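Local atomic coordinates of cucumber peeling cupredoxin (Cucumis sativus, PDB entry 1JER), a protein that probably transfers electrons by means of a single copper ion held in a plant cupredoxin (phytocyanin) fold. Residues A[8-13]-A[24-29]; A[14-19]-A[93-98]; A[38-43]-A[47-52]; A[56-61]-A[85-90]. One frame throughout, in Å; residues are numbered along the deposited sequence.

Interaction 1: residues A[8-13]-A[24-29]; sequences VGDNTG and SQWAAG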
loop_
_atom_site.group_PDB
_atom_site.type_symbol
_atom_site.label_atom_id
_atom_site.label_comp_id
_atom_site.label_asym_id
_atom_site.label_seq_id
_atom_site.Cartn_x
_atom_site.Cartn_y
_atom_site.Cartn_z
ATOM N N VAL A 8 1.029 12.447 2.229
ATOM C CA VAL A 8 1.125 13.434 1.155
ATOM C C VAL A 8 0.415 14.713 1.578
ATOM O O VAL A 8 -0.751 14.680 1.968
ATOM C CB VAL A 8 0.500 12.870 -0.127
ATOM C CG1 VAL A 8 0.442 13.955 -1.203
ATOM C CG2 VAL A 8 1.292 11.680 -0.648
ATOM N N GLY A 9 1.136 15.825 1.553
ATOM C CA GLY A 9 0.570 17.108 1.974
ATOM C C GLY A 9 0.422 17.268 3.463
ATOM O O GLY A 9 -0.214 18.258 3.896
ATOM N N ASP A 10 0.992 16.363 4.253
ATOM C CA ASP A 10 0.892 16.385 5.705
ATOM C C ASP A 10 -0.571 16.565 6.117
ATOM O O ASP A 10 -1.441 15.810 5.602
ATOM C CB ASP A 10 1.801 17.439 6.312
ATOM C CG ASP A 10 3.287 17.158 5.970
ATOM O OD1 ASP A 10 3.633 15.983 5.842
ATOM O OD2 ASP A 10 4.036 18.127 5.913
ATOM N N ASN A 11 -0.874 17.529 6.970
ATOM C CA ASN A 11 -2.277 17.645 7.499
ATOM C C ASN A 11 -3.254 18.035 6.401
ATOM O O ASN A 11 -4.482 17.838 6.583
ATOM C CB ASN A 11 -2.297 18.742 8.575
ATOM C CG ASN A 11 -1.643 18.357 9.879
ATOM O OD1 ASN A 11 -1.220 19.258 10.640
ATOM N ND2 ASN A 11 -1.571 17.093 10.195
ATOM N N THR A 12 -2.782 18.582 5.313
ATOM C CA THR A 12 -3.686 19.020 4.233
ATOM C C THR A 12 -4.223 17.877 3.443
ATOM O O THR A 12 -5.363 17.867 2.924
ATOM C CB THR A 12 -2.970 20.016 3.316
ATOM O OG1 THR A 12 -2.610 21.161 4.084
ATOM C CG2 THR A 12 -3.859 20.428 2.163
ATOM N N GLY A 13 -3.409 16.789 3.338
ATOM C CA GLY A 13 -3.946 15.664 2.577
ATOM C C GLY A 13 -3.878 15.933 1.091
ATOM O O GLY A 13 -3.152 16.809 0.630
ATOM N N SER A 24 4.747 20.381 -4.816
ATOM C CA SER A 24 6.202 20.259 -5.097
ATOM C C SER A 24 6.990 20.885 -3.982
ATOM O O SER A 24 8.098 20.459 -3.627
ATOM C CB SER A 24 6.562 20.677 -6.481
ATOM O OG SER A 24 6.313 22.049 -6.679
ATOM N N GLN A 25 6.412 21.874 -3.253
ATOM C CA GLN A 25 7.181 22.318 -2.067
ATOM C C GLN A 25 7.154 21.253 -0.993
ATOM O O GLN A 25 8.097 21.089 -0.207
ATOM C CB GLN A 25 6.577 23.632 -1.531
ATOM C CG GLN A 25 6.943 24.823 -2.429
ATOM C CD GLN A 25 6.443 26.147 -1.910
ATOM O OE1 GLN A 25 5.375 26.247 -1.309
ATOM N NE2 GLN A 25 7.213 27.205 -2.161
ATOM N N TRP A 26 6.028 20.516 -0.877
ATOM C CA TRP A 26 5.941 19.501 0.160
ATOM C C TRP A 26 6.973 18.414 -0.120
ATOM O O TRP A 26 7.726 17.989 0.764
ATOM C CB TRP A 26 4.486 18.850 0.083
ATOM C CG TRP A 26 4.442 17.648 1.011
ATOM C CD1 TRP A 26 4.257 17.678 2.357
ATOM C CD2 TRP A 26 4.584 16.267 0.641
ATOM N NE1 TRP A 26 4.303 16.379 2.849
ATOM C CE2 TRP A 26 4.499 15.515 1.814
ATOM C CE3 TRP A 26 4.784 15.607 -0.573
ATOM C CZ2 TRP A 26 4.614 14.111 1.851
ATOM C CZ3 TRP A 26 4.895 14.231 -0.541
ATOM C CH2 TRP A 26 4.802 13.492 0.644
ATOM N N ALA A 27 7.058 17.969 -1.374
ATOM C CA ALA A 27 7.990 16.892 -1.734
ATOM C C ALA A 27 9.446 17.345 -1.545
ATOM O O ALA A 27 10.266 16.530 -1.100
ATOM C CB ALA A 27 7.785 16.499 -3.194
ATOM N N ALA A 28 9.742 18.611 -1.822
ATOM C CA ALA A 28 11.169 19.045 -1.683
ATOM C C ALA A 28 11.619 19.099 -0.251
ATOM O O ALA A 28 12.842 19.222 0.032
ATOM C CB ALA A 28 11.293 20.423 -2.352
ATOM N N GLY A 29 10.744 19.033 0.752
ATOM C CA GLY A 29 11.170 19.009 2.123
ATOM C C GLY A 29 11.427 17.626 2.670
ATOM O O GLY A 29 11.707 17.476 3.868
#
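Trp26 carries the contact from the helix side, laying its indole against the backbone of Val8 and Gly9 and offering its N-H to Asp10. CG stands anti to the backbone N (chi1 171°), which swings the ring system off helix 22-28 and toward the loop. Over the six-membered ring sits Val8 CA, 3.9 Å from the ring centroid; over the five-membered ring, on the same face, Gly9 CA lies 3.9 Å from its centroid. Both are CH-pi contacts. The peptide N of Gly9 rests between them, 3.4 Å from Trp26 CE2, and since it and NE1 are both donors they make no bond. Val8 adds a looser touch, CG2 lying 4.2 Å from Trp26 CH2. At the ring's edge, Trp26 NE1 donates a nearly straight hydrogen bond of 3.1 Å to Asp10 OD1. The oxygen lies in the indole plane but is approached from above its own carboxylate plane, 68° out of it. In the beta-sandwich of the cupredoxins, Trp26 fills in between the loop that follows strand 5-7 of one sheet and Leu102 of strand 101-107 in the other. Ala27 turns to the latter strand as well, meeting Leu102 and Ile104. Gly29 N bonds back to Trp26 O at 3.2 Å, and the next residue, Lys30, forms a long, weak ion pair with Asp10 OD1.

Interaction 2: residues A[14-19]-A[93-98]; sequences WSVPSS and GTHCSN. With CU (copper (II) ion), chain B.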
loop_
_atom_site.group_PDB
_atom_site.type_symbol
_atom_site.label_atom_id
_atom_site.label_comp_id
_atom_site.label_asym_id
_atom_site.label_seq_id
_atom_site.Cartn_x
_atom_site.Cartn_y
_atom_site.Cartn_z
ATOM N N TRP A 14 -4.629 15.139 0.328
ATOM C CA TRP A 14 -4.573 15.185 -1.136
ATOM C C TRP A 14 -5.831 15.922 -1.643
ATOM O O TRP A 14 -6.925 15.387 -1.495
ATOM C CB TRP A 14 -4.652 13.729 -1.609
ATOM C CG TRP A 14 -4.453 13.441 -3.055
ATOM C CD1 TRP A 14 -5.309 12.610 -3.776
ATOM C CD2 TRP A 14 -3.424 13.818 -3.962
ATOM N NE1 TRP A 14 -4.852 12.509 -5.072
ATOM C CE2 TRP A 14 -3.707 13.229 -5.222
ATOM C CE3 TRP A 14 -2.280 14.634 -3.863
ATOM C CZ2 TRP A 14 -2.923 13.387 -6.351
ATOM C CZ3 TRP A 14 -1.490 14.788 -5.012
ATOM C CH2 TRP A 14 -1.796 14.185 -6.233
ATOM N N SER A 15 -5.655 17.133 -2.131
ATOM C CA SER A 15 -6.858 17.868 -2.636
ATOM C C SER A 15 -6.380 18.863 -3.656
ATOM O O SER A 15 -5.159 18.931 -3.957
ATOM C CB SER A 15 -7.648 18.510 -1.517
ATOM O OG SER A 15 -6.906 19.466 -0.800
ATOM N N VAL A 16 -7.267 19.642 -4.245
ATOM C CA VAL A 16 -6.763 20.667 -5.177
ATOM C C VAL A 16 -6.269 21.843 -4.349
ATOM O O VAL A 16 -7.003 22.434 -3.562
ATOM C CB VAL A 16 -7.977 21.169 -6.041
ATOM C CG1 VAL A 16 -7.491 22.261 -6.972
ATOM C CG2 VAL A 16 -8.476 19.956 -6.836
ATOM N N PRO A 17 -5.006 22.208 -4.514
ATOM C CA PRO A 17 -4.411 23.189 -3.610
ATOM C C PRO A 17 -4.743 24.633 -4.024
ATOM O O PRO A 17 -5.142 24.868 -5.160
ATOM C CB PRO A 17 -2.901 22.959 -3.836
ATOM C CG PRO A 17 -2.827 22.607 -5.298
ATOM C CD PRO A 17 -4.063 21.771 -5.580
ATOM N N SER A 18 -4.571 25.536 -3.060
ATOM C CA SER A 18 -4.800 26.978 -3.344
ATOM C C SER A 18 -3.641 27.507 -4.170
ATOM O O SER A 18 -3.810 28.287 -5.112
ATOM C CB SER A 18 -4.907 27.702 -1.996
ATOM O OG SER A 18 -5.099 26.714 -0.971
ATOM N N SER A 19 -2.429 27.006 -3.897
ATOM C CA SER A 19 -1.292 27.430 -4.766
ATOM C C SER A 19 -0.833 26.214 -5.573
ATOM O O SER A 19 -0.683 25.121 -5.027
ATOM C CB SER A 19 -0.113 27.863 -3.884
ATOM O OG SER A 19 -0.268 29.200 -3.432
ATOM N N GLY A 93 -11.741 15.459 -13.470
ATOM C CA GLY A 93 -11.907 16.788 -13.982
ATOM C C GLY A 93 -10.717 17.596 -14.288
ATOM O O GLY A 93 -9.842 17.166 -15.089
ATOM N N THR A 94 -10.608 18.810 -13.754
ATOM C CA THR A 94 -9.417 19.643 -14.051
ATOM C C THR A 94 -8.436 19.640 -12.884
ATOM O O THR A 94 -7.565 20.529 -12.789
ATOM C CB THR A 94 -9.884 21.115 -14.262
ATOM O OG1 THR A 94 -10.626 21.522 -13.119
ATOM C CG2 THR A 94 -10.896 21.147 -15.432
ATOM N N HIS A 95 -8.570 18.710 -11.949
ATOM C CA HIS A 95 -7.731 18.759 -10.736
ATOM C C HIS A 95 -6.247 18.730 -11.062
ATOM O O HIS A 95 -5.431 19.452 -10.477
ATOM C CB HIS A 95 -8.110 17.587 -9.836
ATOM C CG HIS A 95 -9.519 17.669 -9.344
ATOM N ND1 HIS A 95 -10.011 16.814 -8.411
ATOM C CD2 HIS A 95 -10.532 18.511 -9.659
ATOM C CE1 HIS A 95 -11.273 17.084 -8.130
ATOM N NE2 HIS A 95 -11.616 18.130 -8.892
ATOM N N CYS A 96 -5.850 17.868 -12.010
ATOM C CA CYS A 96 -4.387 17.827 -12.301
ATOM C C CYS A 96 -3.949 19.148 -12.862
ATOM O O CYS A 96 -2.944 19.743 -12.467
ATOM C CB CYS A 96 -4.168 16.672 -13.279
ATOM S SG CYS A 96 -2.490 16.470 -13.901
ATOM N N SER A 97 -4.716 19.726 -13.820
ATOM C CA SER A 97 -4.258 21.023 -14.344
ATOM C C SER A 97 -4.213 22.118 -13.271
ATOM O O SER A 97 -3.545 23.110 -13.542
ATOM C CB SER A 97 -5.307 21.546 -15.384
ATOM O OG SER A 97 -5.345 20.619 -16.443
ATOM N N ASN A 98 -4.953 21.978 -12.203
ATOM C CA ASN A 98 -5.035 22.924 -11.117
ATOM C C ASN A 98 -4.047 22.625 -10.016
ATOM O O ASN A 98 -4.020 23.211 -8.940
ATOM C CB ASN A 98 -6.480 23.022 -10.601
ATOM C CG ASN A 98 -7.282 23.921 -11.575
ATOM O OD1 ASN A 98 -8.325 23.530 -12.062
ATOM N ND2 ASN A 98 -6.715 25.082 -11.865
HETATM CU CU CU B . -8.901 15.392 -7.451
#
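His95 ND1 binds the copper (II) ion at 2.0 Å, and the imidazole that carries it has the methyl CG2 of Val16 lying over one face. CG2 is 3.8 Å from the ring centroid, 19° off the ring normal, a CH-pi contact displaced toward the rim on the CG side: the shortest approach is Val16 CG2 to His95 CG, 3.6 Å. The torsion of Val16 divides the work between its two branches. A chi1 of 178° sends CG1 to Asn98, 3.8 Å from CB of that residue, while CG2 is left for the histidine. The valine crosses the imidazole at about a right angle, and CG2 alone of its two methyls lies over the ring. No hydrogen bond joins the two loops, which meet at the protein surface through van der Waals contact. Together with His47, Cys90 and Gln100, His95 completes the mononuclear copper site of a stellacyanin, in which a glutamine oxygen is the fourth ligand; Val16 touches Gln100 too, and the His47 ring meets that of His95 with the planes at about 55°. The loop bearing His95 is braced by its own backbone, Asn98 N donating to Thr94 O at 3.0 Å and more weakly to His95 O. That turn brings the carbonyl of Asn98 round to the proline that follows Val16, and Pro17 CD rests 3.7 Å from Asn98 O.

Interaction 3: residues A[38-43]-A[47-52]; sequences LQFNFP and HNVHEM. With CU (copper (II) ion), chain B.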
loop_
_atom_site.group_PDB
_atom_site.type_symbol
_atom_site.label_atom_id
_atom_site.label_comp_id
_atom_site.label_asym_id
_atom_site.label_seq_id
_atom_site.Cartn_x
_atom_site.Cartn_y
_atom_site.Cartn_z
ATOM N N LEU A 38 3.655 6.095 0.363
ATOM C CA LEU A 38 3.044 7.449 0.299
ATOM C C LEU A 38 1.519 7.182 0.623
ATOM O O LEU A 38 0.971 6.322 -0.026
ATOM C CB LEU A 38 3.014 7.886 -1.175
ATOM C CG LEU A 38 4.284 8.403 -1.794
ATOM C CD1 LEU A 38 4.004 9.000 -3.168
ATOM C CD2 LEU A 38 4.950 9.434 -0.869
ATOM N N GLN A 39 1.046 7.918 1.595
ATOM C CA GLN A 39 -0.382 7.775 1.946
ATOM C C GLN A 39 -1.146 9.021 1.440
ATOM O O GLN A 39 -0.797 10.126 1.874
ATOM C CB GLN A 39 -0.552 7.678 3.458
ATOM C CG GLN A 39 -2.042 7.639 3.840
ATOM C CD GLN A 39 -2.250 7.105 5.234
ATOM O OE1 GLN A 39 -1.412 6.345 5.737
ATOM N NE2 GLN A 39 -3.356 7.488 5.854
ATOM N N PHE A 40 -2.148 8.792 0.615
ATOM C CA PHE A 40 -2.964 9.946 0.094
ATOM C C PHE A 40 -4.351 9.844 0.821
ATOM O O PHE A 40 -4.976 8.810 0.696
ATOM C CB PHE A 40 -3.256 9.622 -1.392
ATOM C CG PHE A 40 -2.020 9.793 -2.282
ATOM C CD1 PHE A 40 -1.134 8.715 -2.414
ATOM C CD2 PHE A 40 -1.784 10.941 -2.982
ATOM C CE1 PHE A 40 -0.046 8.839 -3.292
ATOM C CE2 PHE A 40 -0.681 11.084 -3.831
ATOM C CZ PHE A 40 0.204 10.011 -3.940
ATOM N N ASN A 41 -4.671 10.886 1.558
ATOM C CA ASN A 41 -5.935 10.927 2.324
ATOM C C ASN A 41 -6.842 11.997 1.657
ATOM O O ASN A 41 -6.424 13.126 1.422
ATOM C CB ASN A 41 -5.631 11.480 3.747
ATOM C CG ASN A 41 -4.843 10.459 4.576
ATOM O OD1 ASN A 41 -5.011 9.281 4.493
ATOM N ND2 ASN A 41 -3.980 11.044 5.444
ATOM N N PHE A 42 -8.063 11.560 1.361
ATOM C CA PHE A 42 -8.986 12.570 0.730
ATOM C C PHE A 42 -10.412 12.059 0.999
ATOM O O PHE A 42 -10.611 10.879 1.295
ATOM C CB PHE A 42 -8.714 12.599 -0.744
ATOM C CG PHE A 42 -8.639 11.284 -1.462
ATOM C CD1 PHE A 42 -7.439 10.570 -1.519
ATOM C CD2 PHE A 42 -9.749 10.739 -2.099
ATOM C CE1 PHE A 42 -7.375 9.369 -2.206
ATOM C CE2 PHE A 42 -9.696 9.546 -2.772
ATOM C CZ PHE A 42 -8.498 8.826 -2.824
ATOM N N PRO A 43 -11.387 12.937 0.821
ATOM C CA PRO A 43 -12.797 12.462 1.016
ATOM C C PRO A 43 -13.160 11.483 -0.076
ATOM O O PRO A 43 -12.894 11.638 -1.264
ATOM C CB PRO A 43 -13.601 13.734 0.949
ATOM C CG PRO A 43 -12.733 14.819 0.518
ATOM C CD PRO A 43 -11.298 14.332 0.490
ATOM N N HIS A 47 -11.735 12.403 -5.176
ATOM C CA HIS A 47 -10.470 12.472 -6.008
ATOM C C HIS A 47 -10.041 11.024 -6.250
ATOM O O HIS A 47 -10.673 10.075 -5.815
ATOM C CB HIS A 47 -9.365 13.086 -5.037
ATOM C CG HIS A 47 -9.692 14.502 -4.695
ATOM N ND1 HIS A 47 -9.615 15.512 -5.629
ATOM C CD2 HIS A 47 -10.165 15.066 -3.539
ATOM C CE1 HIS A 47 -9.988 16.665 -5.056
ATOM N NE2 HIS A 47 -10.313 16.419 -3.802
ATOM N N ASN A 48 -8.872 10.863 -6.872
ATOM C CA ASN A 48 -8.316 9.512 -6.991
ATOM C C ASN A 48 -6.784 9.686 -7.068
ATOM O O ASN A 48 -6.316 10.840 -6.941
ATOM C CB ASN A 48 -8.855 8.754 -8.178
ATOM C CG ASN A 48 -8.647 9.474 -9.496
ATOM O OD1 ASN A 48 -9.477 9.360 -10.419
ATOM N ND2 ASN A 48 -7.619 10.240 -9.604
ATOM N N VAL A 49 -6.093 8.570 -7.191
ATOM C CA VAL A 49 -4.634 8.619 -7.286
ATOM C C VAL A 49 -4.207 7.671 -8.418
ATOM O O VAL A 49 -4.557 6.506 -8.392
ATOM C CB VAL A 49 -3.973 8.087 -5.991
ATOM C CG1 VAL A 49 -2.433 8.232 -6.206
ATOM C CG2 VAL A 49 -4.388 8.955 -4.804
ATOM N N HIS A 50 -3.484 8.245 -9.380
ATOM C CA HIS A 50 -3.018 7.441 -10.510
ATOM C C HIS A 50 -1.557 7.718 -10.762
ATOM O O HIS A 50 -1.088 8.849 -10.765
ATOM C CB HIS A 50 -3.852 7.858 -11.756
ATOM C CG HIS A 50 -3.407 7.257 -13.037
ATOM N ND1 HIS A 50 -3.490 5.921 -13.332
ATOM C CD2 HIS A 50 -2.891 7.844 -14.160
ATOM C CE1 HIS A 50 -3.018 5.686 -14.545
ATOM N NE2 HIS A 50 -2.649 6.838 -15.067
ATOM N N GLU A 51 -0.763 6.645 -10.938
ATOM C CA GLU A 51 0.659 6.896 -11.224
ATOM C C GLU A 51 0.875 7.027 -12.709
ATOM O O GLU A 51 0.232 6.307 -13.505
ATOM C CB GLU A 51 1.466 5.709 -10.639
ATOM C CG GLU A 51 2.962 5.941 -10.918
ATOM C CD GLU A 51 3.831 4.835 -10.344
ATOM O OE1 GLU A 51 3.335 3.845 -9.805
ATOM O OE2 GLU A 51 5.071 4.982 -10.444
ATOM N N MET A 52 1.641 7.967 -13.217
ATOM C CA MET A 52 1.871 8.102 -14.652
ATOM C C MET A 52 3.304 7.553 -14.975
ATOM O O MET A 52 4.181 7.648 -14.136
ATOM C CB MET A 52 1.958 9.568 -15.049
ATOM C CG MET A 52 1.056 10.514 -14.309
ATOM S SD MET A 52 -0.182 11.175 -15.468
ATOM C CE MET A 52 -1.205 9.703 -15.615
HETATM CU CU CU B . -8.901 15.392 -7.451
#
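One face of the Phe40 ring is covered by Val49, whose CG1 sits almost squarely above the middle, 3.8 Å from the centroid and 10° off the ring normal. Phe40 ends a strand in one sheet of the cupredoxin sandwich and Val49 leads into strand 50-52 of the other, so this CH-pi contact bridges the layers. Val49 turns CG1 opposite its own amide N (chi1 -178°) and can spread both methyls across the ring: CG2 lies over the same face nearer the root, 3.6 Å from Phe40 CG. Trp14 meets Phe40 edge-to-face. The Phe42 ring leans obliquely against residues 47-49, with CE2 3.2 Å from the carbonyl O of His47. Its CE1 also touches Val49 CG2, and its CD2 touches His47 CB. Phe42 and His47 run past each other in opposite senses, and the phenylalanine thus backs the root of a copper ligand; His47 ND1 holds the copper (II) ion at 2.0 Å. Pro43 comes to the imidazole at its edge, CD being 4.2 Å from His47 CD2. On the 38-43 side, Gln39 NE2 donates to a lone pair of Asn41 OD1, in the carbonyl plane, at 2.8 Å, with an N-H...O angle of 174°.

Interaction 4: residues A[56-61]-A[85-90]; sequences QSFDAC and MHYFVC. With CU (copper (II) ion), chain B.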
loop_
_atom_site.group_PDB
_atom_site.type_symbol
_atom_site.label_atom_id
_atom_site.label_comp_id
_atom_site.label_asym_id
_atom_site.label_seq_id
_atom_site.Cartn_x
_atom_site.Cartn_y
_atom_site.Cartn_z
ATOM N N GLN A 56 6.244 13.677 -19.558
ATOM C CA GLN A 56 5.510 14.447 -20.601
ATOM C C GLN A 56 4.019 14.342 -20.323
ATOM O O GLN A 56 3.338 15.370 -20.264
ATOM C CB GLN A 56 5.878 13.884 -21.968
ATOM C CG GLN A 56 7.226 14.274 -22.510
ATOM C CD GLN A 56 8.462 13.885 -21.761
ATOM O OE1 GLN A 56 8.883 12.721 -21.632
ATOM N NE2 GLN A 56 9.219 14.905 -21.282
ATOM N N SER A 57 3.555 13.109 -20.102
ATOM C CA SER A 57 2.120 12.918 -19.789
ATOM C C SER A 57 1.733 13.618 -18.495
ATOM O O SER A 57 0.657 14.223 -18.389
ATOM C CB SER A 57 1.881 11.405 -19.603
ATOM O OG SER A 57 1.888 10.801 -20.878
ATOM N N PHE A 58 2.573 13.469 -17.460
ATOM C CA PHE A 58 2.303 14.122 -16.153
ATOM C C PHE A 58 2.223 15.617 -16.370
ATOM O O PHE A 58 1.360 16.333 -15.862
ATOM C CB PHE A 58 3.585 13.838 -15.293
ATOM C CG PHE A 58 3.647 14.536 -13.963
ATOM C CD1 PHE A 58 2.812 14.111 -12.912
ATOM C CD2 PHE A 58 4.498 15.585 -13.719
ATOM C CE1 PHE A 58 2.895 14.726 -11.680
ATOM C CE2 PHE A 58 4.554 16.235 -12.506
ATOM C CZ PHE A 58 3.748 15.773 -11.461
ATOM N N ASP A 59 3.225 16.165 -17.128
ATOM C CA ASP A 59 3.229 17.606 -17.313
ATOM C C ASP A 59 1.966 18.079 -18.031
ATOM O O ASP A 59 1.394 19.132 -17.769
ATOM C CB ASP A 59 4.465 18.123 -18.025
ATOM C CG ASP A 59 5.742 18.140 -17.200
ATOM O OD1 ASP A 59 5.694 17.992 -15.969
ATOM O OD2 ASP A 59 6.844 18.312 -17.805
ATOM N N ALA A 60 1.532 17.284 -18.999
ATOM C CA ALA A 60 0.384 17.774 -19.784
ATOM C C ALA A 60 -0.931 17.330 -19.130
ATOM O O ALA A 60 -1.969 17.629 -19.764
ATOM C CB ALA A 60 0.457 17.039 -21.156
ATOM N N CYS A 61 -0.912 16.599 -18.038
ATOM C CA CYS A 61 -2.146 15.995 -17.493
ATOM C C CYS A 61 -2.869 15.223 -18.588
ATOM O O CYS A 61 -4.082 15.359 -18.758
ATOM C CB CYS A 61 -3.067 16.984 -16.823
ATOM S SG CYS A 61 -2.277 17.822 -15.387
ATOM N N MET A 85 12.381 8.860 -10.514
ATOM C CA MET A 85 11.245 9.785 -10.502
ATOM C C MET A 85 9.933 8.979 -10.585
ATOM O O MET A 85 9.872 8.044 -11.371
ATOM C CB MET A 85 11.319 10.695 -11.726
ATOM C CG MET A 85 12.397 11.777 -11.641
ATOM S SD MET A 85 12.413 12.701 -10.155
ATOM C CE MET A 85 10.914 13.631 -10.174
ATOM N N HIS A 86 8.976 9.427 -9.790
ATOM C CA HIS A 86 7.622 8.840 -9.807
ATOM C C HIS A 86 6.640 10.027 -9.911
ATOM O O HIS A 86 6.894 11.094 -9.379
ATOM C CB HIS A 86 7.342 8.015 -8.592
ATOM C CG HIS A 86 8.085 6.711 -8.543
ATOM N ND1 HIS A 86 9.417 6.642 -8.227
ATOM C CD2 HIS A 86 7.690 5.446 -8.782
ATOM C CE1 HIS A 86 9.814 5.379 -8.269
ATOM N NE2 HIS A 86 8.794 4.633 -8.594
ATOM N N TYR A 87 5.564 9.787 -10.639
ATOM C CA TYR A 87 4.620 10.897 -10.922
ATOM C C TYR A 87 3.210 10.411 -10.551
ATOM O O TYR A 87 2.761 9.372 -11.054
ATOM C CB TYR A 87 4.617 11.017 -12.497
ATOM C CG TYR A 87 5.995 11.455 -12.980
ATOM C CD1 TYR A 87 6.477 12.708 -12.667
ATOM C CD2 TYR A 87 6.794 10.572 -13.687
ATOM C CE1 TYR A 87 7.744 13.115 -13.089
ATOM C CE2 TYR A 87 8.057 10.970 -14.122
ATOM C CZ TYR A 87 8.502 12.231 -13.817
ATOM O OH TYR A 87 9.770 12.622 -14.233
ATOM N N PHE A 88 2.509 11.182 -9.744
ATOM C CA PHE A 88 1.125 10.725 -9.376
ATOM C C PHE A 88 0.190 11.919 -9.638
ATOM O O PHE A 88 0.551 13.067 -9.374
ATOM C CB PHE A 88 1.092 10.448 -7.876
ATOM C CG PHE A 88 2.008 9.311 -7.448
ATOM C CD1 PHE A 88 1.567 8.012 -7.493
ATOM C CD2 PHE A 88 3.315 9.627 -7.027
ATOM C CE1 PHE A 88 2.414 6.960 -7.146
ATOM C CE2 PHE A 88 4.148 8.564 -6.708
ATOM C CZ PHE A 88 3.696 7.274 -6.731
ATOM N N VAL A 89 -1.033 11.598 -10.070
ATOM C CA VAL A 89 -1.956 12.730 -10.303
ATOM C C VAL A 89 -3.360 12.271 -9.857
ATOM O O VAL A 89 -3.595 11.104 -9.635
ATOM C CB VAL A 89 -2.062 13.029 -11.817
ATOM C CG1 VAL A 89 -0.698 13.465 -12.364
ATOM C CG2 VAL A 89 -2.514 11.779 -12.567
ATOM N N CYS A 90 -4.233 13.261 -9.810
ATOM C CA CYS A 90 -5.665 12.970 -9.651
ATOM C C CYS A 90 -6.280 13.192 -11.060
ATOM O O CYS A 90 -5.961 14.210 -11.690
ATOM C CB CYS A 90 -6.283 14.063 -8.720
ATOM S SG CYS A 90 -8.102 13.756 -8.647
HETATM CU CU CU B . -8.901 15.392 -7.451
#
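Helix 55-60 lies against strand 84-89, the strand that delivers the copper ligand Cys90, and Phe58 makes most of the join with Tyr87 and Val89. The axes of the segments 56-60 and 85-89 pass 9.1 Å apart at 34°. A chi1 of 173° points the Phe58 ring across to the strand. Tyr87 CD1 lies over one face of its ring, and the two aromatic rings meet obliquely, centroids 4.9 Å apart and planes at 41°. Phe58 CD1 settles between two strand side chains that point the same way, 3.6 Å from Tyr87 CB and 3.6 Å from Val89 CG1. At the ring edge, in plane, Phe88 O stands 3.7 Å from Phe58 CE1. The helix closes in a Schellman motif at Cys61, which takes positive phi, and Cys61 then forms the disulfide to Cys96 in the copper-ligand loop. Helix and strand therefore both run on into the metal region of the cupredoxin sandwich. Lys101, from the neighbouring strand, makes a cation-pi contact with the Phe58 ring and donates from NZ to Phe58 O. Just past the strand, Cys90 SG binds the copper (II) ion at 2.2 Å.

In the fold
All four contacts lie in one cupredoxin sandwich, their centres 12 to 16 Å apart. Along the chain interaction 1 comes first and interleaves with interaction 2; interactions 3 and 4 follow one another within the span between the two segments of interaction 2. Val8 of interaction 1 bonds to the backbone of Gln39 and packs on Phe40, tying it to interaction 3, while Trp14 of 14-19 hydrogen-bonds to Asn41 and Asn48. Interactions 3 and 4 share the four-stranded sheet, where strands 50-52 and 84-89 are neighbours. Interactions 2, 3 and 4 each supply one copper ligand, so distant parts of the sequence converge on the metal; interaction 1 stays away from it, Val8's side chain being about 11 Å off.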